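Local coordinates for polyphosphate kinase (Porphyromonas gingivalis, PDB 2O8R), which probably catalyses the reversible transfer of the terminal phosphate of ATP to a growing chain of inorganic polyphosphate, at residues L326-M337 and Y352-E363. The protein carries 3 engineered substitutions. Sequence-based numbering, arbitrary orientation.
Sequences LSKHLEQAPSLM and YTYDYVVRLLME. With SO4 (sulfate ion), chain I.
At the N-terminus of helix 336-342, with Ser335 at the N-cap, the Glu363 carboxylate accepts from the N-H groups of Leu336 and Met337, reaching them from the flank of helix 355-365, which belongs to the first C-terminal domain of the kinase, of the phospholipase D clan. Glu363 is extended beyond CG: Leu336 N gives a hydrogen bond to the syn lone pair of Glu363 OE2 (2.8 Å), and Met337 N meets Glu363 OE1 from the syn side, tilted out of the carboxylate plane (2.9 Å). Ser335 turns its hydroxyl to Glu338 N, so a short polar side chain and a longer acidic one share the helix end. The Leu336 side chain points toward helix 355-365 and sits as a knob among Tyr356, Arg359, Leu360 and Glu363. Leu360 CD1 lies against Leu336 CB and Met337 CG; Met337 and Leu360 also rest on Ile445 of strand 442-447.

Two turns earlier on helix 355-365, the Tyr356 ring carries Leu330 CD1 over one face, a CH-pi contact at 3.9 Å from the ring centroid. Tyr356 OH, placed by CG lying anti to the carbonyl carbon (chi1 -73°), accepts from Ser327 N (3.0 Å, 154°) and donates to the anti lone pair of Glu331 OE2 (2.8 Å). Glu331 OE2 also forms a salt bridge with Arg359 NH1 (2.6 Å), the carboxylate and guanidinium planes being 44° apart; Arg359 NE turns to a sulfate, probably from the crystallisation liquor. The two bonds fix the direction of the Tyr356 hydroxyl, while the arginine probably stabilises the ionised form of Glu331 and the helix dipole that of Glu363.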
ATOM      1  N   LEU A 326      23.043  17.132   9.875  1.00 47.89           N
ATOM      2  CA  LEU A 326      22.932  16.618  11.226  1.00 49.93           C
ATOM      3  C   LEU A 326      23.333  17.722  12.180  1.00 58.92           C
ATOM      4  O   LEU A 326      23.886  18.744  11.768  1.00 56.50           O
ATOM      5  CB  LEU A 326      23.851  15.416  11.420  1.00 42.64           C
ATOM      6  CG  LEU A 326      23.790  14.345  10.335  1.00 42.07           C
ATOM      7  CD1 LEU A 326      24.783  13.239  10.629  1.00 38.87           C
ATOM      8  CD2 LEU A 326      22.378  13.778  10.249  1.00 36.58           C
ATOM      9  N   SER A 327      23.037  17.513  13.454  1.00 60.82           N
ATOM     10  CA  SER A 327      23.586  18.339  14.508  1.00 57.63           C
ATOM     11  C   SER A 327      24.864  17.652  14.999  1.00 66.44           C
ATOM     12  O   SER A 327      24.795  16.552  15.559  1.00 72.01           O
ATOM     13  CB  SER A 327      22.565  18.467  15.633  1.00 34.60           C
ATOM     14  OG  SER A 327      23.163  18.805  16.870  1.00 75.93           O
ATOM     15  N   LYS A 328      26.018  18.291  14.770  1.00 59.56           N
ATOM     16  CA  LYS A 328      27.321  17.772  15.224  1.00 59.05           C
ATOM     17  C   LYS A 328      27.326  17.600  16.737  1.00 56.56           C
ATOM     18  O   LYS A 328      27.761  16.570  17.250  1.00 61.28           O
ATOM     19  CB  LYS A 328      28.495  18.683  14.818  1.00 48.15           C
ATOM     20  CG  LYS A 328      28.466  19.264  13.398  1.00 72.59           C
ATOM     21  CD  LYS A 328      28.542  18.206  12.296  1.00 82.30           C
ATOM     22  CE  LYS A 328      29.913  18.164  11.633  1.00 89.04           C
ATOM     23  NZ  LYS A 328      30.005  19.076  10.460  1.00 90.75           N
ATOM     24  N   HIS A 329      26.813  18.615  17.428  1.00 58.48           N
ATOM     25  CA  HIS A 329      26.728  18.645  18.880  1.00 54.05           C
ATOM     26  C   HIS A 329      26.011  17.422  19.422  1.00 64.49           C
ATOM     27  O   HIS A 329      26.578  16.660  20.216  1.00 69.49           O
ATOM     28  CB  HIS A 329      25.978  19.890  19.311  1.00 67.82           C
ATOM     29  CG  HIS A 329      26.584  20.573  20.487  1.00 89.70           C
ATOM     30  ND1 HIS A 329      27.448  21.640  20.360  1.00 89.06           N
ATOM     31  CD2 HIS A 329      26.467  20.334  21.816  1.00101.36           C
ATOM     32  CE1 HIS A 329      27.828  22.036  21.562  1.00117.69           C
ATOM     33  NE2 HIS A 329      27.247  21.260  22.463  1.00114.22           N
ATOM     34  N   LEU A 330      24.771  17.231  18.979  1.00 67.94           N
ATOM     35  CA  LEU A 330      24.015  16.018  19.295  1.00 62.22           C
ATOM     36  C   LEU A 330      24.796  14.751  18.977  1.00 66.75           C
ATOM     37  O   LEU A 330      24.851  13.832  19.797  1.00 64.73           O
ATOM     38  CB  LEU A 330      22.705  15.978  18.520  1.00 69.65           C
ATOM     39  CG  LEU A 330      21.412  16.224  19.276  1.00 60.60           C
ATOM     40  CD1 LEU A 330      20.305  15.612  18.481  1.00 52.56           C
ATOM     41  CD2 LEU A 330      21.460  15.602  20.652  1.00 76.44           C
ATOM     42  N   GLU A 331      25.401  14.713  17.791  1.00 62.74           N
ATOM     43  CA  GLU A 331      26.114  13.527  17.327  1.00 59.55           C
ATOM     44  C   GLU A 331      27.319  13.190  18.192  1.00 64.37           C
ATOM     45  O   GLU A 331      27.722  12.036  18.271  1.00 60.58           O
ATOM     46  CB  GLU A 331      26.559  13.693  15.875  1.00 49.11           C
ATOM     47  CG  GLU A 331      25.427  13.736  14.865  1.00 65.35           C
ATOM     48  CD  GLU A 331      24.667  12.430  14.743  1.00 66.25           C
ATOM     49  OE1 GLU A 331      25.223  11.359  15.061  1.00 85.76           O
ATOM     50  OE2 GLU A 331      23.505  12.476  14.312  1.00 61.85           O
ATOM     51  N   GLN A 332      27.891  14.190  18.852  1.00 66.73           N
ATOM     52  CA  GLN A 332      29.106  13.944  19.613  1.00 69.30           C
ATOM     53  C   GLN A 332      28.869  13.781  21.114  1.00 66.93           C
ATOM     54  O   GLN A 332      29.820  13.650  21.884  1.00 86.75           O
ATOM     55  CB  GLN A 332      30.210  14.971  19.276  1.00 72.31           C
ATOM     56  CG  GLN A 332      29.940  16.438  19.640  1.00 73.08           C
ATOM     57  CD  GLN A 332      30.776  17.422  18.806  1.00 82.55           C
ATOM     58  OE1 GLN A 332      31.084  17.166  17.634  1.00 85.02           O
ATOM     59  NE2 GLN A 332      31.128  18.555  19.407  1.00 72.39           N
ATOM     60  N   ALA A 333      27.601  13.784  21.521  1.00 59.97           N
ATOM     61  CA  ALA A 333      27.219  13.416  22.890  1.00 54.27           C
ATOM     62  C   ALA A 333      27.305  11.883  23.078  1.00 59.64           C
ATOM     63  O   ALA A 333      27.291  11.137  22.100  1.00 67.73           O
ATOM     64  CB  ALA A 333      25.816  13.939  23.207  1.00 45.13           C
ATOM     65  N   PRO A 334      27.426  11.406  24.334  1.00 67.47           N
ATOM     66  CA  PRO A 334      27.559   9.960  24.566  1.00 55.91           C
ATOM     67  C   PRO A 334      26.341   9.158  24.132  1.00 60.73           C
ATOM     68  O   PRO A 334      26.471   7.998  23.745  1.00 65.82           O
ATOM     69  CB  PRO A 334      27.726   9.863  26.080  1.00 52.49           C
ATOM     70  CG  PRO A 334      27.162  11.126  26.613  1.00 62.55           C
ATOM     71  CD  PRO A 334      27.477  12.166  25.595  1.00 63.38           C
ATOM     72  N   SER A 335      25.168   9.775  24.213  1.00 64.45           N
ATOM     73  CA  SER A 335      23.943   9.218  23.660  1.00 55.77           C
ATOM     74  C   SER A 335      23.006  10.381  23.428  1.00 65.83           C
ATOM     75  O   SER A 335      23.160  11.437  24.055  1.00 66.50           O
ATOM     76  CB  SER A 335      23.304   8.226  24.627  1.00 57.95           C
ATOM     77  OG  SER A 335      22.702   8.902  25.717  1.00 79.16           O
ATOM     78  N   LEU A 336      22.036  10.182  22.538  1.00 61.07           N
ATOM     79  CA  LEU A 336      21.103  11.233  22.158  1.00 44.25           C
ATOM     80  C   LEU A 336      20.334  11.773  23.348  1.00 52.02           C
ATOM     81  O   LEU A 336      20.207  12.989  23.498  1.00 62.17           O
ATOM     82  CB  LEU A 336      20.160  10.769  21.051  1.00 40.60           C
ATOM     83  CG  LEU A 336      20.845  10.681  19.686  1.00 61.08           C
ATOM     84  CD1 LEU A 336      19.953   9.959  18.720  1.00 41.93           C
ATOM     85  CD2 LEU A 336      21.247  12.071  19.141  1.00 50.74           C
HETATM   86  N   MSE A 337      19.868  10.883  24.219  1.00 51.22           N
HETATM   87  CA  MSE A 337      19.137  11.324  25.409  1.00 74.96           C
HETATM   88  C   MSE A 337      20.012  12.139  26.341  1.00 73.49           C
HETATM   89  O   MSE A 337      19.530  13.049  27.016  1.00 77.54           O
HETATM   90  CB  MSE A 337      18.579  10.142  26.170  1.00 68.47           C
HETATM   91  CG  MSE A 337      17.692   9.285  25.349  1.00 77.41           C
HETATM   92 SE   MSE A 337      17.195   7.787  26.425  1.00110.98          SE
HETATM   93  CE  MSE A 337      15.632   8.563  27.288  1.00 72.04           C
ATOM     94  N   TYR A 352      17.381  19.427   8.179  1.00 42.38           N
ATOM     95  CA  TYR A 352      17.938  18.380   9.020  1.00 45.02           C
ATOM     96  C   TYR A 352      17.185  17.095   8.725  1.00 63.84           C
ATOM     97  O   TYR A 352      16.109  17.152   8.119  1.00 70.15           O
ATOM     98  CB  TYR A 352      17.754  18.726  10.486  1.00 47.57           C
ATOM     99  CG  TYR A 352      18.663  19.818  10.999  1.00 61.19           C
ATOM    100  CD1 TYR A 352      19.852  19.506  11.645  1.00 54.08           C
ATOM    101  CD2 TYR A 352      18.322  21.159  10.859  1.00 45.68           C
ATOM    102  CE1 TYR A 352      20.684  20.485  12.127  1.00 40.05           C
ATOM    103  CE2 TYR A 352      19.156  22.158  11.332  1.00 57.88           C
ATOM    104  CZ  TYR A 352      20.339  21.816  11.968  1.00 67.85           C
ATOM    105  OH  TYR A 352      21.174  22.806  12.451  1.00 65.96           O
ATOM    106  N   THR A 353      17.739  15.949   9.146  1.00 53.29           N
ATOM    107  CA  THR A 353      17.056  14.658   9.000  1.00 53.42           C
ATOM    108  C   THR A 353      15.806  14.585   9.831  1.00 47.71           C
ATOM    109  O   THR A 353      15.595  15.379  10.744  1.00 53.85           O
ATOM    110  CB  THR A 353      17.905  13.425   9.450  1.00 66.32           C
ATOM    111  OG1 THR A 353      18.965  13.843  10.317  1.00 60.50           O
ATOM    112  CG2 THR A 353      18.456  12.650   8.246  1.00 72.96           C
ATOM    113  N   TYR A 354      14.993  13.591   9.510  1.00 56.60           N
ATOM    114  CA  TYR A 354      13.849  13.229  10.308  1.00 50.69           C
ATOM    115  C   TYR A 354      14.260  12.222  11.382  1.00 52.08           C
ATOM    116  O   TYR A 354      13.498  11.937  12.310  1.00 60.91           O
ATOM    117  CB  TYR A 354      12.790  12.618   9.400  1.00 54.23           C
ATOM    118  CG  TYR A 354      11.956  13.628   8.643  1.00 69.84           C
ATOM    119  CD1 TYR A 354      12.402  14.178   7.446  1.00 58.42           C
ATOM    120  CD2 TYR A 354      10.710  14.023   9.120  1.00 66.01           C
ATOM    121  CE1 TYR A 354      11.632  15.101   6.741  1.00 59.11           C
ATOM    122  CE2 TYR A 354       9.937  14.947   8.428  1.00 72.47           C
ATOM    123  CZ  TYR A 354      10.396  15.480   7.237  1.00 69.56           C
ATOM    124  OH  TYR A 354       9.611  16.388   6.549  1.00 71.69           O
ATOM    125  N   ASP A 355      15.486  11.717  11.267  1.00 49.94           N
ATOM    126  CA  ASP A 355      15.929  10.539  12.010  1.00 55.75           C
ATOM    127  C   ASP A 355      16.020  10.661  13.529  1.00 54.94           C
ATOM    128  O   ASP A 355      16.024   9.656  14.232  1.00 70.74           O
ATOM    129  CB  ASP A 355      17.258  10.064  11.451  1.00 54.86           C
ATOM    130  CG  ASP A 355      17.147   9.628  10.021  1.00 68.54           C
ATOM    131  OD1 ASP A 355      16.010   9.389   9.562  1.00 58.13           O
ATOM    132  OD2 ASP A 355      18.191   9.517   9.356  1.00 72.10           O
ATOM    133  N   TYR A 356      16.071  11.877  14.044  1.00 45.14           N
ATOM    134  CA  TYR A 356      16.287  12.041  15.466  1.00 50.48           C
ATOM    135  C   TYR A 356      15.137  11.559  16.327  1.00 51.12           C
ATOM    136  O   TYR A 356      15.363  11.030  17.404  1.00 73.16           O
ATOM    137  CB  TYR A 356      16.666  13.481  15.808  1.00 28.78           C
ATOM    138  CG  TYR A 356      18.075  13.842  15.391  1.00 45.07           C
ATOM    139  CD1 TYR A 356      18.305  14.847  14.456  1.00 36.69           C
ATOM    140  CD2 TYR A 356      19.183  13.157  15.916  1.00 44.46           C
ATOM    141  CE1 TYR A 356      19.597  15.175  14.064  1.00 40.73           C
ATOM    142  CE2 TYR A 356      20.483  13.472  15.518  1.00 28.76           C
ATOM    143  CZ  TYR A 356      20.681  14.488  14.596  1.00 42.88           C
ATOM    144  OH  TYR A 356      21.957  14.823  14.196  1.00 57.53           O
ATOM    145  N   VAL A 357      13.911  11.719  15.852  1.00 62.63           N
ATOM    146  CA  VAL A 357      12.749  11.268  16.613  1.00 58.97           C
ATOM    147  C   VAL A 357      12.795   9.751  16.852  1.00 61.32           C
ATOM    148  O   VAL A 357      12.700   9.293  18.000  1.00 54.20           O
ATOM    149  CB  VAL A 357      11.421  11.706  15.939  1.00 67.44           C
ATOM    150  CG1 VAL A 357      10.208  11.071  16.624  1.00 45.28           C
ATOM    151  CG2 VAL A 357      11.310  13.233  15.932  1.00 51.00           C
ATOM    152  N   VAL A 358      12.977   8.982  15.781  1.00 49.93           N
ATOM    153  CA  VAL A 358      12.967   7.520  15.890  1.00 53.21           C
ATOM    154  C   VAL A 358      14.228   6.949  16.579  1.00 57.08           C
ATOM    155  O   VAL A 358      14.126   6.046  17.401  1.00 66.65           O
ATOM    156  CB  VAL A 358      12.703   6.851  14.527  1.00 48.34           C
ATOM    157  CG1 VAL A 358      13.775   7.233  13.527  1.00 55.00           C
ATOM    158  CG2 VAL A 358      12.612   5.337  14.670  1.00 45.44           C
ATOM    159  N   ARG A 359      15.397   7.496  16.248  1.00 64.32           N
ATOM    160  CA  ARG A 359      16.655   7.229  16.953  1.00 58.39           C
ATOM    161  C   ARG A 359      16.512   7.393  18.471  1.00 69.26           C
ATOM    162  O   ARG A 359      16.937   6.533  19.254  1.00 69.84           O
ATOM    163  CB  ARG A 359      17.703   8.223  16.485  1.00 57.95           C
ATOM    164  CG  ARG A 359      18.970   7.605  16.030  1.00 65.01           C
ATOM    165  CD  ARG A 359      19.176   7.943  14.585  1.00 55.92           C
ATOM    166  NE  ARG A 359      20.128   9.031  14.318  1.00 72.55           N
ATOM    167  CZ  ARG A 359      21.159   9.398  15.080  1.00 59.81           C
ATOM    168  NH1 ARG A 359      21.934  10.390  14.682  1.00 44.64           N
ATOM    169  NH2 ARG A 359      21.443   8.784  16.219  1.00 73.38           N
ATOM    170  N   LEU A 360      15.921   8.519  18.870  1.00 62.11           N
ATOM    171  CA  LEU A 360      15.653   8.806  20.261  1.00 55.56           C
ATOM    172  C   LEU A 360      14.715   7.757  20.825  1.00 46.80           C
ATOM    173  O   LEU A 360      14.987   7.160  21.866  1.00 47.05           O
ATOM    174  CB  LEU A 360      15.039  10.195  20.419  1.00 39.51           C
ATOM    175  CG  LEU A 360      15.087  10.649  21.872  1.00 40.10           C
ATOM    176  CD1 LEU A 360      16.535  10.883  22.257  1.00 54.45           C
ATOM    177  CD2 LEU A 360      14.280  11.903  22.072  1.00 69.60           C
ATOM    178  N   LEU A 361      13.621   7.520  20.116  1.00 61.52           N
ATOM    179  CA  LEU A 361      12.685   6.476  20.509  1.00 61.76           C
ATOM    180  C   LEU A 361      13.377   5.132  20.684  1.00 57.15           C
ATOM    181  O   LEU A 361      13.081   4.407  21.630  1.00 65.03           O
ATOM    182  CB  LEU A 361      11.534   6.363  19.513  1.00 52.90           C
ATOM    183  CG  LEU A 361      10.483   7.464  19.667  1.00 46.75           C
ATOM    184  CD1 LEU A 361       9.461   7.369  18.556  1.00 63.57           C
ATOM    185  CD2 LEU A 361       9.813   7.393  21.030  1.00 33.88           C
HETATM  186  N   MSE A 362      14.319   4.820  19.800  1.00 57.87           N
HETATM  187  CA  MSE A 362      15.052   3.558  19.884  1.00 70.33           C
HETATM  188  C   MSE A 362      16.003   3.514  21.071  1.00 64.08           C
HETATM  189  O   MSE A 362      16.130   2.476  21.718  1.00 72.30           O
HETATM  190  CB  MSE A 362      15.815   3.281  18.598  1.00 63.06           C
HETATM  191  CG  MSE A 362      14.940   2.849  17.448  1.00 73.88           C
HETATM  192 SE   MSE A 362      16.003   2.532  15.845  1.00 90.39          SE
HETATM  193  CE  MSE A 362      16.190   4.318  15.131  1.00111.26           C
ATOM    194  N   GLU A 363      16.667   4.632  21.357  1.00 60.24           N
ATOM    195  CA  GLU A 363      17.487   4.719  22.565  1.00 52.97           C
ATOM    196  C   GLU A 363      16.616   4.392  23.749  1.00 53.97           C
ATOM    197  O   GLU A 363      16.915   3.462  24.494  1.00 74.33           O
ATOM    198  CB  GLU A 363      18.134   6.103  22.734  1.00 35.71           C
ATOM    199  CG  GLU A 363      19.443   6.207  21.981  1.00 42.34           C
ATOM    200  CD  GLU A 363      20.271   7.434  22.307  1.00 54.59           C
ATOM    201  OE1 GLU A 363      19.949   8.174  23.267  1.00 60.61           O
ATOM    202  OE2 GLU A 363      21.263   7.657  21.578  1.00 56.35           O
TER
HETATM  203  S   SO4 I 710      21.212   9.204  10.620  1.00116.74           S
HETATM  204  O1  SO4 I 710      22.634   8.982  10.875  1.00127.62           O
HETATM  205  O2  SO4 I 710      21.028  10.401   9.801  1.00124.67           O
HETATM  206  O3  SO4 I 710      20.660   8.057   9.906  1.00134.50           O
HETATM  207  O4  SO4 I 710      20.524   9.371  11.888  1.00103.47           O